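Local coordinates for hypothetical membrane protein (PDB 6JS9), which binds heme through its N-terminal HtaA domain and probably passes it on within the heme uptake machinery of corynebacteria, at residues A[12-17]-A[41-46]; A[36-41]-A[69-74]. All blocks are in the same frame, centred on the assembly; numbering follows the deposited sequence.

Contact 1: A[12-17]-A[41-46]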
ATOM      1  N   SER A  12      -6.425  -3.116 -12.031  1.00 41.85           N
ATOM      2  CA  SER A  12      -6.306  -2.698 -10.639  1.00 37.22           C
ATOM      3  C   SER A  12      -5.142  -3.405  -9.967  1.00 38.06           C
ATOM      4  O   SER A  12      -4.823  -4.556 -10.279  1.00 43.35           O
ATOM      5  CB  SER A  12      -7.595  -2.982  -9.858  1.00 41.80           C
ATOM      6  OG  SER A  12      -7.774  -4.381  -9.700  1.00 42.28           O
ATOM      7  N   LEU A  13      -4.520  -2.703  -9.029  1.00 38.07           N
ATOM      8  CA  LEU A  13      -3.661  -3.331  -8.043  1.00 42.09           C
ATOM      9  C   LEU A  13      -4.529  -3.800  -6.883  1.00 41.32           C
ATOM     10  O   LEU A  13      -5.287  -3.010  -6.313  1.00 36.47           O
ATOM     11  CB  LEU A  13      -2.589  -2.357  -7.554  1.00 38.29           C
ATOM     12  CG  LEU A  13      -1.841  -2.711  -6.265  1.00 33.77           C
ATOM     13  CD1 LEU A  13      -1.013  -3.983  -6.454  1.00 36.07           C
ATOM     14  CD2 LEU A  13      -0.944  -1.556  -5.854  1.00 29.30           C
ATOM     15  N   ASN A  14      -4.433  -5.088  -6.559  1.00 36.37           N
ATOM     16  CA  ASN A  14      -5.196  -5.705  -5.487  1.00 32.19           C
ATOM     17  C   ASN A  14      -4.222  -6.034  -4.361  1.00 37.19           C
ATOM     18  O   ASN A  14      -3.356  -6.899  -4.524  1.00 42.78           O
ATOM     19  CB  ASN A  14      -5.917  -6.964  -5.972  1.00 33.53           C
ATOM     20  CG  ASN A  14      -6.888  -6.694  -7.096  1.00 44.48           C
ATOM     21  OD1 ASN A  14      -7.402  -5.585  -7.251  1.00 48.83           O
ATOM     22  ND2 ASN A  14      -7.156  -7.723  -7.890  1.00 41.98           N
ATOM     23  N   TRP A  15      -4.355  -5.347  -3.223  1.00 36.16           N
ATOM     24  CA  TRP A  15      -3.399  -5.513  -2.123  1.00 35.44           C
ATOM     25  C   TRP A  15      -3.977  -4.922  -0.851  1.00 38.76           C
ATOM     26  O   TRP A  15      -4.225  -3.715  -0.800  1.00 38.82           O
ATOM     27  CB  TRP A  15      -2.075  -4.829  -2.453  1.00 32.92           C
ATOM     28  CG  TRP A  15      -0.943  -5.122  -1.508  1.00 31.53           C
ATOM     29  CD1 TRP A  15      -0.403  -6.343  -1.230  1.00 39.62           C
ATOM     30  CD2 TRP A  15      -0.165  -4.165  -0.765  1.00 29.38           C
ATOM     31  NE1 TRP A  15       0.642  -6.211  -0.337  1.00 30.05           N
ATOM     32  CE2 TRP A  15       0.817  -4.882  -0.055  1.00 32.08           C
ATOM     33  CE3 TRP A  15      -0.205  -2.773  -0.638  1.00 31.41           C
ATOM     34  CZ2 TRP A  15       1.739  -4.256   0.790  1.00 36.06           C
ATOM     35  CZ3 TRP A  15       0.722  -2.147   0.188  1.00 27.06           C
ATOM     36  CH2 TRP A  15       1.673  -2.892   0.898  1.00 36.05           C
ATOM     37  N   GLY A  16      -4.144  -5.749   0.183  1.00 36.73           N
ATOM     38  CA  GLY A  16      -4.674  -5.272   1.449  1.00 32.31           C
ATOM     39  C   GLY A  16      -3.608  -5.123   2.518  1.00 32.81           C
ATOM     40  O   GLY A  16      -3.884  -5.337   3.700  1.00 34.10           O
ATOM     41  N   PHE A  17      -2.386  -4.771   2.108  1.00 30.24           N
ATOM     42  CA  PHE A  17      -1.231  -4.596   2.994  1.00 33.09           C
ATOM     43  C   PHE A  17      -0.828  -5.915   3.654  1.00 39.75           C
ATOM     44  O   PHE A  17       0.160  -6.538   3.242  1.00 34.68           O
ATOM     45  CB  PHE A  17      -1.502  -3.513   4.052  1.00 26.69           C
ATOM     46  CG  PHE A  17      -0.367  -3.307   5.024  1.00 29.91           C
ATOM     47  CD1 PHE A  17       0.899  -2.957   4.575  1.00 33.67           C
ATOM     48  CD2 PHE A  17      -0.572  -3.444   6.391  1.00 33.62           C
ATOM     49  CE1 PHE A  17       1.962  -2.763   5.472  1.00 32.43           C
ATOM     50  CE2 PHE A  17       0.475  -3.239   7.297  1.00 34.01           C
ATOM     51  CZ  PHE A  17       1.751  -2.891   6.823  1.00 34.60           C
ATOM     52  N   SER A  41     -11.543  -0.021  -3.594  1.00 46.42           N
ATOM     53  CA  SER A  41     -12.613  -0.981  -3.353  1.00 50.95           C
ATOM     54  C   SER A  41     -12.094  -2.103  -2.467  1.00 52.59           C
ATOM     55  O   SER A  41     -10.890  -2.372  -2.417  1.00 44.38           O
ATOM     56  CB  SER A  41     -13.159  -1.582  -4.658  1.00 50.54           C
ATOM     57  OG  SER A  41     -13.422  -0.591  -5.638  1.00 56.29           O
ATOM     58  N   ASP A  42     -13.025  -2.779  -1.786  1.00 53.59           N
ATOM     59  CA  ASP A  42     -12.634  -3.767  -0.784  1.00 48.76           C
ATOM     60  C   ASP A  42     -12.087  -5.037  -1.426  1.00 50.60           C
ATOM     61  O   ASP A  42     -11.047  -5.554  -1.001  1.00 53.63           O
ATOM     62  CB  ASP A  42     -13.815  -4.088   0.122  1.00 61.57           C
ATOM     63  CG  ASP A  42     -13.413  -4.937   1.303  1.00 57.10           C
ATOM     64  OD1 ASP A  42     -13.667  -6.164   1.266  1.00 60.38           O
ATOM     65  OD2 ASP A  42     -12.823  -4.371   2.249  1.00 48.06           O
ATOM     66  N   ASN A  43     -12.778  -5.559  -2.442  1.00 50.66           N
ATOM     67  CA  ASN A  43     -12.334  -6.739  -3.195  1.00 54.36           C
ATOM     68  C   ASN A  43     -11.900  -7.871  -2.258  1.00 49.49           C
ATOM     69  O   ASN A  43     -10.886  -8.543  -2.476  1.00 42.92           O
ATOM     70  CB  ASN A  43     -11.225  -6.366  -4.187  1.00 52.00           C
ATOM     71  CG  ASN A  43     -10.869  -7.506  -5.129  1.00 58.35           C
ATOM     72  OD1 ASN A  43      -9.720  -7.957  -5.172  1.00 60.32           O
ATOM     73  ND2 ASN A  43     -11.852  -7.981  -5.884  1.00 62.76           N
ATOM     74  N   GLY A  44     -12.685  -8.074  -1.199  1.00 52.07           N
ATOM     75  CA  GLY A  44     -12.508  -9.174  -0.272  1.00 49.47           C
ATOM     76  C   GLY A  44     -11.436  -8.984   0.776  1.00 48.46           C
ATOM     77  O   GLY A  44     -11.047  -9.966   1.417  1.00 53.05           O
ATOM     78  N   GLY A  45     -10.958  -7.752   0.988  1.00 42.33           N
ATOM     79  CA  GLY A  45      -9.799  -7.494   1.823  1.00 42.20           C
ATOM     80  C   GLY A  45      -8.522  -7.304   1.035  1.00 38.82           C
ATOM     81  O   GLY A  45      -7.522  -6.823   1.590  1.00 35.38           O
ATOM     82  N   ASN A  46      -8.535  -7.669  -0.242  1.00 41.10           N
ATOM     83  CA  ASN A  46      -7.427  -7.412  -1.147  1.00 39.74           C
ATOM     84  C   ASN A  46      -7.723  -6.127  -1.918  1.00 43.06           C
ATOM     85  O   ASN A  46      -8.075  -6.122  -3.108  1.00 40.01           O
ATOM     86  CB  ASN A  46      -7.229  -8.610  -2.064  1.00 42.45           C
ATOM     87  CG  ASN A  46      -7.139  -9.911  -1.289  1.00 47.61           C
ATOM     88  OD1 ASN A  46      -6.307 -10.059  -0.392  1.00 39.95           O
ATOM     89  ND2 ASN A  46      -8.027 -10.849  -1.605  1.00 53.98           N
TER
HETATM   90  O   HOH W   1      -4.131  -8.504   0.105  1.00 32.53           O
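N14 and N43 meet at their amide ends, the two side chains crossing at about a right angle with their amide planes turned 39° apart. N14 holds its CG beside its own backbone N, whereas N43 extends its CG anti to the backbone N (chi1 -172°) and so reaches across from the loop. Within its own strand the amide of N14 is steadied by S12, whose OG donates to N14 OD1 at 2.8 Å from above the carbonyl plane. On the side toward N46, the CB of N14 packs against N46 O at 3.7 Å. All this happens where strand 11-14 of the antiparallel HtaA-domain sheet runs out, and the 41-46 loop, about to enter the neighbouring strand 48-58, runs alongside that end. A water joins the two segments where no direct hydrogen bond does: it accepts from G16 N at 2.8 Å and donates to N46 OD1 at 2.7 Å. G16 has no side chain, so G45 O can come within 3.2 Å of G16 CA in a CA-H...O contact. The indole of W15 turns the other way, into the interior; F17 CA sits 3.6 Å above the centre of one ring face, and NE1 hydrogen-bonds to D174 O.

Contact 2: A[36-41]-A[69-74]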
ATOM      1  N   LEU A  36     -11.942   2.809   3.253  1.00 39.58           N
ATOM      2  CA  LEU A  36     -11.358   3.085   1.950  1.00 35.66           C
ATOM      3  C   LEU A  36     -11.960   4.355   1.365  1.00 40.98           C
ATOM      4  O   LEU A  36     -13.144   4.646   1.552  1.00 41.16           O
ATOM      5  CB  LEU A  36     -11.590   1.916   1.000  1.00 37.06           C
ATOM      6  CG  LEU A  36     -11.083   0.566   1.485  1.00 46.44           C
ATOM      7  CD1 LEU A  36     -11.520  -0.503   0.492  1.00 45.26           C
ATOM      8  CD2 LEU A  36      -9.570   0.592   1.650  1.00 41.70           C
ATOM      9  N   GLY A  37     -11.133   5.114   0.649  1.00 37.91           N
ATOM     10  CA  GLY A  37     -11.600   6.319  -0.005  1.00 42.68           C
ATOM     11  C   GLY A  37     -10.986   6.487  -1.381  1.00 38.14           C
ATOM     12  O   GLY A  37     -10.165   5.678  -1.820  1.00 36.55           O
ATOM     13  N   ASP A  38     -11.410   7.559  -2.051  1.00 37.04           N
ATOM     14  CA  ASP A  38     -10.811   8.018  -3.307  1.00 40.00           C
ATOM     15  C   ASP A  38     -10.819   6.938  -4.392  1.00 40.03           C
ATOM     16  O   ASP A  38      -9.917   6.884  -5.231  1.00 40.90           O
ATOM     17  CB  ASP A  38      -9.387   8.541  -3.072  1.00 41.34           C
ATOM     18  CG  ASP A  38      -9.329   9.596  -1.979  1.00 48.87           C
ATOM     19  OD1 ASP A  38      -9.396   9.224  -0.790  1.00 59.78           O
ATOM     20  OD2 ASP A  38      -9.233  10.795  -2.291  1.00 54.83           O
ATOM     21  N   GLY A  39     -11.826   6.063  -4.389  1.00 42.18           N
ATOM     22  CA  GLY A  39     -12.000   5.082  -5.440  1.00 45.97           C
ATOM     23  C   GLY A  39     -11.546   3.670  -5.113  1.00 44.88           C
ATOM     24  O   GLY A  39     -11.870   2.747  -5.876  1.00 41.17           O
ATOM     25  N   ALA A  40     -10.805   3.469  -4.021  1.00 40.92           N
ATOM     26  CA  ALA A  40     -10.406   2.124  -3.627  1.00 40.19           C
ATOM     27  C   ALA A  40     -11.629   1.274  -3.282  1.00 44.33           C
ATOM     28  O   ALA A  40     -12.630   1.769  -2.757  1.00 43.30           O
ATOM     29  CB  ALA A  40      -9.455   2.176  -2.433  1.00 36.86           C
ATOM     30  N   SER A  41     -11.543  -0.021  -3.594  1.00 46.42           N
ATOM     31  CA  SER A  41     -12.613  -0.981  -3.353  1.00 50.95           C
ATOM     32  C   SER A  41     -12.094  -2.103  -2.467  1.00 52.59           C
ATOM     33  O   SER A  41     -10.890  -2.372  -2.417  1.00 44.38           O
ATOM     34  CB  SER A  41     -13.159  -1.582  -4.658  1.00 50.54           C
ATOM     35  OG  SER A  41     -13.422  -0.591  -5.638  1.00 56.29           O
ATOM     36  N   ASN A  69      -5.490   5.529  -7.927  1.00 37.17           N
ATOM     37  CA  ASN A  69      -6.511   6.149  -7.099  1.00 42.58           C
ATOM     38  C   ASN A  69      -6.758   5.306  -5.864  1.00 42.09           C
ATOM     39  O   ASN A  69      -6.806   4.075  -5.942  1.00 46.22           O
ATOM     40  CB  ASN A  69      -7.823   6.286  -7.866  1.00 35.81           C
ATOM     41  CG  ASN A  69      -7.737   7.318  -8.954  1.00 48.53           C
ATOM     42  OD1 ASN A  69      -7.361   8.468  -8.704  1.00 51.20           O
ATOM     43  ND2 ASN A  69      -8.070   6.918 -10.176  1.00 39.26           N
ATOM     44  N   GLY A  70      -6.931   5.966  -4.733  1.00 39.58           N
ATOM     45  CA  GLY A  70      -7.440   5.309  -3.544  1.00 35.42           C
ATOM     46  C   GLY A  70      -6.665   5.664  -2.293  1.00 37.36           C
ATOM     47  O   GLY A  70      -5.523   6.120  -2.337  1.00 32.91           O
ATOM     48  N   SER A  71      -7.308   5.441  -1.145  1.00 36.69           N
ATOM     49  CA  SER A  71      -6.659   5.610   0.153  1.00 36.68           C
ATOM     50  C   SER A  71      -7.207   4.568   1.117  1.00 35.90           C
ATOM     51  O   SER A  71      -8.296   4.026   0.912  1.00 31.12           O
ATOM     52  CB  SER A  71      -6.876   7.017   0.718  1.00 34.80           C
ATOM     53  OG  SER A  71      -8.256   7.238   0.963  1.00 38.59           O
ATOM     54  N   VAL A  72      -6.433   4.284   2.169  1.00 36.86           N
ATOM     55  CA  VAL A  72      -6.830   3.359   3.233  1.00 35.19           C
ATOM     56  C   VAL A  72      -6.603   4.053   4.560  1.00 35.23           C
ATOM     57  O   VAL A  72      -5.503   4.560   4.805  1.00 33.95           O
ATOM     58  CB  VAL A  72      -6.024   2.046   3.213  1.00 38.34           C
ATOM     59  CG1 VAL A  72      -6.652   1.031   4.159  1.00 29.99           C
ATOM     60  CG2 VAL A  72      -5.906   1.491   1.792  1.00 42.69           C
ATOM     61  N   HIS A  73      -7.621   4.056   5.425  1.00 33.34           N
ATOM     62  CA  HIS A  73      -7.541   4.714   6.728  1.00 37.50           C
ATOM     63  C   HIS A  73      -7.721   3.682   7.841  1.00 35.71           C
ATOM     64  O   HIS A  73      -8.826   3.163   8.034  1.00 34.30           O
ATOM     65  CB  HIS A  73      -8.588   5.820   6.844  1.00 40.35           C
ATOM     66  CG  HIS A  73      -8.465   6.626   8.098  1.00 45.66           C
ATOM     67  ND1 HIS A  73      -9.477   7.433   8.570  1.00 47.77           N
ATOM     68  CD2 HIS A  73      -7.445   6.749   8.981  1.00 47.19           C
ATOM     69  CE1 HIS A  73      -9.085   8.018   9.690  1.00 50.33           C
ATOM     70  NE2 HIS A  73      -7.852   7.623   9.957  1.00 45.30           N
ATOM     71  N   PHE A  74      -6.641   3.402   8.582  1.00 32.95           N
ATOM     72  CA  PHE A  74      -6.671   2.480   9.711  1.00 29.17           C
ATOM     73  C   PHE A  74      -6.884   3.242  11.018  1.00 31.39           C
ATOM     74  O   PHE A  74      -6.177   4.214  11.305  1.00 29.19           O
ATOM     75  CB  PHE A  74      -5.364   1.686   9.818  1.00 31.09           C
ATOM     76  CG  PHE A  74      -4.996   0.923   8.581  1.00 30.62           C
ATOM     77  CD1 PHE A  74      -5.607  -0.290   8.289  1.00 32.85           C
ATOM     78  CD2 PHE A  74      -4.024   1.402   7.724  1.00 30.63           C
ATOM     79  CE1 PHE A  74      -5.262  -1.002   7.135  1.00 36.88           C
ATOM     80  CE2 PHE A  74      -3.658   0.690   6.580  1.00 30.48           C
ATOM     81  CZ  PHE A  74      -4.277  -0.517   6.296  1.00 33.05           C
TER
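Strand 33-37 ends here in a type I' beta turn, G37 to A40, beside its antiparallel neighbour, strand 63-79 of the HtaA-domain sheet. G37 and S71 form the hydrogen-bonded pair: G37 N donates to S71 O at 3.0 Å and S71 N to G37 O at 2.9 Å. G37 O also accepts from A40 N across the turn, so two N-H groups grip one carbonyl. The turn holds D38 so that its side chain reaches over the partner strand. With CG beside the backbone N (chi1 -53°), D38 brings OD1 to the hydroxyl of S71, which takes the crowded position between backbone N and carbonyl carbon (chi1 64°); OG donates to OD1 at 2.9 Å, from above the carboxylate plane. Tight approach is possible at G70, which offers bare backbone: its CA lies 3.2 Å from G37 O and 3.9 Å from the methyl of A40. N69 sends its amide off to R52, leaving CB against D38 O. On the sheet face carrying L36 and V72, the two side chains lie side by side and point the same way. In L36, CD1 is anti to CA (chi2 174°), which leaves CD2 as the branch turned toward V72, 3.8 Å from its CG2. The other methyl of V72, CG1, stands anti to the backbone N and rests 3.5 Å above the ring plane of F74, offset toward the rim.

The four segments alternate along the chain, so contacts 1 and 2 cross in sequence and share S41. Their centres are 10 Å apart, and they touch directly where L36 CD1 packs 3.6 Å from D42 N. Both reach the same antiparallel sheet, contact 1 at strand 11-14 and contact 2 at strands 33-37 and 63-79. Neither reaches the heme: G16 stays about 12 Å and the side chain of V72 about 13 Å away, though the side chain of W15 is about 9 Å from that of heme-binding Y167. F17 and F74 both meet the ring of F21, on helix 19-26, which also carries the axial heme ligand Y24 and the heme-binding S20.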